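Side-chain contacts in methionine-binding lipoprotein MetQ (Bacillus subtilis subsp. subtilis, PDB 4GOT), which binds methionine outside the cell and probably passes it to the membrane permease of the MetNPQ ABC importer, which also takes up methionine sulfoxide: residues I177-A182 and G242-V247; P16-L21 and V37-D42. All blocks are in the same frame, centred on the assembly; numbering follows the deposited sequence.

Interaction 1. Residues I177-A182 and G242-V247; sequences INVNYA and GAVLPV. With MSE (selenomethionine), chain B.
V179, first residue of helix 179-184, meets A243 with both methyls and V244 with CG1 alone. Anti to the backbone N (chi1 174°), CG1 lies 4.1 Å from CB of A243 and equally far from CG2 of V244, whose side chain it crosses at a slant. CG1 and CG2 of V179 both lie 3.8 Å from A243 O, so valine suits this place, its two methyls straddling one backbone oxygen, while the small alanine lets the loop come close. N180 turns to the ligand: its chi1 of 74° sets CG between the backbone N and the carbonyl carbon, and OD1 accepts a weak hydrogen bond of 3.4 Å from the amino N of the selenomethionine and another from Y43. ND2 sits 3.2 Å above the centre of the Y181 ring, which helps hold the amide in its rotation. A182 N closes the first helical turn on N178 O at 2.9 Å. The contact is buried between the two lobes: I177 pairs with G90 in one sheet, L245 with L86 at the edge of the other, while P189 of helix 189-192 covers V179 and A243, and I236 of helix 230-239 packs on V244.

Interaction 2. Residues P16-L21 and V37-D42; sequences PHAEIL and VKVLSD
V37 stands with CG1 anti to its N and CG2 anti to its carbonyl carbon (chi1 -171°), which spreads the two methyls over A18 and L21. In L21 it is CG that lies anti to the carbonyl carbon (chi1 -66°), and the extended chain brings CD1 to 4.1 Å from both CG1 and CG2 of V37. The setting is a beta-alpha-beta crossover: helix 14-29 links the parallel strands 7-12 and 34-38 and lies against them. A18 and L21, three apart, share one face of the helix; V37 faces it, while V39, two residues on, adds CG2 at the margin. V37 CG2 also reaches L21 CB at 4.0 Å, so the valine fork is gripped on both branches; a glycine here would probably open a gap beside A18 and leave the L21 side chain freer to shift. Leucine suits its place because it is long enough to pack on V10 and A12 of strand 7-12, whereas I20 packs on helix 230-239. Alanine lets the helix approach the edge strand, its CA coming within 6.7 Å of the CA of V37. Its single methyl CB touches V37 CG1 at 3.9 Å and V39 CG2 at 4.1 Å.

Overall arrangement
Interaction 2 lies within one lobe of this periplasmic-binding-protein fold, whereas interaction 1 joins that lobe to the other beside the ligand; their centres are 14 Å apart. They meet through the start of helix 14-29: P16 CG is 3.9 Å from V244 CG2, and H17 CE1 is 4.1 Å from N180 CB. In the loop after strand 34-38, D42 CA lies 4.0 Å from Y181 OH. H17 and N180 thus approach the selenomethionine from different lobes, and H17 also hydrogen-bonds N206, which itself binds the ligand. The side chain of A18 stands back, about 12 Å from the selenomethionine. Both lobes closing on the amino acid is consistent with a bound, closed state.

Interaction 1. Residues I177-A182 and G242-V247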
# COMPACT_ATOMS: atom_id res chain seq x y z
N ILE A 177 9.32 -3.52 3.00
CA ILE A 177 8.18 -3.39 3.95
C ILE A 177 7.28 -2.22 3.46
O ILE A 177 7.75 -1.08 3.24
CB ILE A 177 8.61 -3.14 5.43
CG1 ILE A 177 9.82 -4.01 5.85
CG2 ILE A 177 7.44 -3.40 6.37
CD1 ILE A 177 10.39 -3.72 7.24
N ASN A 178 5.99 -2.51 3.28
CA ASN A 178 4.99 -1.51 2.92
C ASN A 178 4.87 -0.54 4.10
O ASN A 178 4.86 -1.00 5.24
CB ASN A 178 3.61 -2.16 2.70
CG ASN A 178 3.56 -3.09 1.49
OD1 ASN A 178 3.32 -2.65 0.36
ND2 ASN A 178 3.80 -4.37 1.71
N VAL A 179 4.71 0.75 3.84
CA VAL A 179 4.62 1.74 4.93
C VAL A 179 3.56 1.36 6.00
O VAL A 179 3.81 1.51 7.19
CB VAL A 179 4.35 3.18 4.40
CG1 VAL A 179 4.12 4.14 5.59
CG2 VAL A 179 5.45 3.67 3.45
N ASN A 180 2.38 0.90 5.61
CA ASN A 180 1.35 0.55 6.62
C ASN A 180 1.80 -0.50 7.67
O ASN A 180 1.59 -0.34 8.88
CB ASN A 180 0.02 0.11 5.99
CG ASN A 180 0.05 -1.28 5.38
OD1 ASN A 180 0.58 -1.48 4.25
ND2 ASN A 180 -0.61 -2.25 6.05
N TYR A 181 2.48 -1.54 7.19
CA TYR A 181 3.02 -2.58 8.07
C TYR A 181 4.29 -2.16 8.74
O TYR A 181 4.51 -2.53 9.90
CB TYR A 181 3.19 -3.87 7.29
CG TYR A 181 1.88 -4.51 7.00
CD1 TYR A 181 0.93 -4.71 8.02
CD2 TYR A 181 1.58 -4.99 5.70
CE1 TYR A 181 -0.29 -5.31 7.75
CE2 TYR A 181 0.37 -5.62 5.44
CZ TYR A 181 -0.55 -5.78 6.47
OH TYR A 181 -1.77 -6.39 6.23
N ALA A 182 5.09 -1.27 8.09
CA ALA A 182 6.24 -0.68 8.78
C ALA A 182 5.81 0.12 9.98
O ALA A 182 6.35 -0.04 11.05
CB ALA A 182 7.05 0.20 7.82
N GLY A 242 6.04 12.50 6.83
CA GLY A 242 6.46 12.35 5.43
C GLY A 242 6.45 10.93 4.91
O GLY A 242 6.68 10.71 3.73
N ALA A 243 6.18 9.94 5.78
CA ALA A 243 6.05 8.52 5.34
C ALA A 243 4.77 8.30 4.51
O ALA A 243 4.66 7.35 3.70
CB ALA A 243 6.10 7.59 6.55
N VAL A 244 3.78 9.16 4.76
CA VAL A 244 2.48 9.09 4.10
C VAL A 244 2.19 10.49 3.60
O VAL A 244 2.26 11.42 4.37
CB VAL A 244 1.35 8.69 5.09
CG1 VAL A 244 -0.01 8.52 4.41
CG2 VAL A 244 1.72 7.41 5.81
N LEU A 245 1.79 10.59 2.34
CA LEU A 245 1.57 11.83 1.66
C LEU A 245 0.14 11.89 1.08
O LEU A 245 -0.26 10.96 0.35
CB LEU A 245 2.59 11.91 0.51
CG LEU A 245 4.05 11.63 0.94
CD1 LEU A 245 4.92 11.49 -0.31
CD2 LEU A 245 4.54 12.76 1.88
N PRO A 246 -0.63 12.96 1.38
CA PRO A 246 -1.96 13.11 0.73
C PRO A 246 -1.79 13.31 -0.78
O PRO A 246 -0.75 13.77 -1.18
CB PRO A 246 -2.55 14.36 1.41
CG PRO A 246 -1.42 15.05 2.11
CD PRO A 246 -0.25 14.13 2.20
N VAL A 247 -2.73 12.85 -1.62
CA VAL A 247 -2.64 13.12 -3.07
C VAL A 247 -4.01 13.60 -3.52
O VAL A 247 -4.97 13.56 -2.73
CB VAL A 247 -2.19 11.90 -3.93
CG1 VAL A 247 -0.70 11.57 -3.71
CG2 VAL A 247 -3.09 10.68 -3.69
N MSE B . -0.71 0.53 1.86
CA MSE B . 0.12 -0.34 0.97
C MSE B . 1.14 0.46 0.11
O MSE B . 0.72 1.41 -0.50
OXT MSE B . 2.36 0.19 -0.06
CB MSE B . -0.83 -1.10 0.03
CG MSE B . -0.22 -2.24 -0.74
SE MSE B . -1.44 -3.02 -2.08
CE MSE B . -2.64 -4.12 -0.76

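Interaction 2. Residues P16-L21 and V37-D42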
# COMPACT_ATOMS: atom_id res chain seq x y z
N PRO A 16 -1.78 3.62 8.14
CA PRO A 16 -2.50 4.81 8.65
C PRO A 16 -4.00 4.83 8.41
O PRO A 16 -4.68 5.75 8.88
CB PRO A 16 -1.90 5.95 7.81
CG PRO A 16 -1.53 5.29 6.53
CD PRO A 16 -1.03 3.92 6.89
N HIS A 17 -4.52 3.85 7.66
CA HIS A 17 -5.82 3.97 7.04
C HIS A 17 -6.96 4.05 8.11
O HIS A 17 -7.83 4.97 8.04
CB HIS A 17 -6.10 2.84 6.03
CG HIS A 17 -5.04 2.66 5.00
ND1 HIS A 17 -3.76 2.26 5.32
CD2 HIS A 17 -5.07 2.74 3.64
CE1 HIS A 17 -3.02 2.23 4.22
NE2 HIS A 17 -3.80 2.47 3.18
N ALA A 18 -6.97 3.15 9.10
CA ALA A 18 -8.03 3.22 10.15
C ALA A 18 -7.89 4.51 11.01
O ALA A 18 -8.87 5.08 11.43
CB ALA A 18 -8.07 1.98 11.05
N GLU A 19 -6.68 4.97 11.25
CA GLU A 19 -6.45 6.25 11.96
C GLU A 19 -6.96 7.50 11.17
O GLU A 19 -7.52 8.46 11.76
CB GLU A 19 -4.97 6.44 12.26
CG GLU A 19 -4.34 5.31 13.07
CD GLU A 19 -2.93 5.64 13.57
OE1 GLU A 19 -2.25 6.53 12.99
OE2 GLU A 19 -2.48 4.98 14.54
N ILE A 20 -6.76 7.51 9.86
CA ILE A 20 -7.27 8.59 9.01
C ILE A 20 -8.79 8.63 9.05
O ILE A 20 -9.39 9.70 9.24
CB ILE A 20 -6.78 8.47 7.57
CG1 ILE A 20 -5.28 8.80 7.50
CG2 ILE A 20 -7.52 9.43 6.64
CD1 ILE A 20 -4.67 8.36 6.20
N LEU A 21 -9.40 7.44 8.95
CA LEU A 21 -10.87 7.32 9.08
C LEU A 21 -11.38 7.80 10.45
O LEU A 21 -12.40 8.47 10.52
CB LEU A 21 -11.36 5.87 8.79
CG LEU A 21 -11.20 5.37 7.35
CD1 LEU A 21 -11.65 3.90 7.18
CD2 LEU A 21 -11.87 6.28 6.31
N VAL A 37 -15.54 1.24 11.37
CA VAL A 37 -14.27 0.75 10.78
C VAL A 37 -13.93 -0.67 11.26
O VAL A 37 -13.93 -0.95 12.46
CB VAL A 37 -13.09 1.70 11.09
CG1 VAL A 37 -11.86 1.29 10.28
CG2 VAL A 37 -13.50 3.16 10.79
N LYS A 38 -13.70 -1.57 10.30
CA LYS A 38 -13.22 -2.93 10.54
C LYS A 38 -11.75 -3.06 10.07
O LYS A 38 -11.42 -2.71 8.91
CB LYS A 38 -14.08 -3.96 9.76
CG LYS A 38 -15.59 -3.85 9.98
CD LYS A 38 -16.00 -4.36 11.34
CE LYS A 38 -17.44 -4.00 11.69
NZ LYS A 38 -18.44 -4.92 11.08
N VAL A 39 -10.88 -3.57 10.95
CA VAL A 39 -9.47 -3.85 10.57
C VAL A 39 -9.41 -5.38 10.36
O VAL A 39 -9.97 -6.14 11.17
CB VAL A 39 -8.46 -3.41 11.68
CG1 VAL A 39 -7.06 -3.72 11.25
CG2 VAL A 39 -8.61 -1.91 12.05
N LEU A 40 -8.75 -5.84 9.30
CA LEU A 40 -8.70 -7.29 8.97
C LEU A 40 -7.23 -7.77 9.05
O LEU A 40 -6.31 -6.95 9.02
CB LEU A 40 -9.36 -7.55 7.60
CG LEU A 40 -10.83 -7.11 7.53
CD1 LEU A 40 -11.29 -7.26 6.09
CD2 LEU A 40 -11.74 -7.93 8.52
N SER A 41 -7.01 -9.08 9.16
CA SER A 41 -5.65 -9.60 9.45
C SER A 41 -4.69 -9.63 8.26
O SER A 41 -3.48 -9.71 8.45
CB SER A 41 -5.69 -10.99 10.08
OG SER A 41 -6.57 -11.86 9.41
N ASP A 42 -5.19 -9.64 7.03
CA ASP A 42 -4.28 -9.54 5.87
C ASP A 42 -4.98 -9.02 4.64
O ASP A 42 -6.20 -9.04 4.55
CB ASP A 42 -3.57 -10.90 5.60
CG ASP A 42 -4.26 -11.74 4.51
OD1 ASP A 42 -5.26 -12.41 4.84
OD2 ASP A 42 -3.81 -11.73 3.31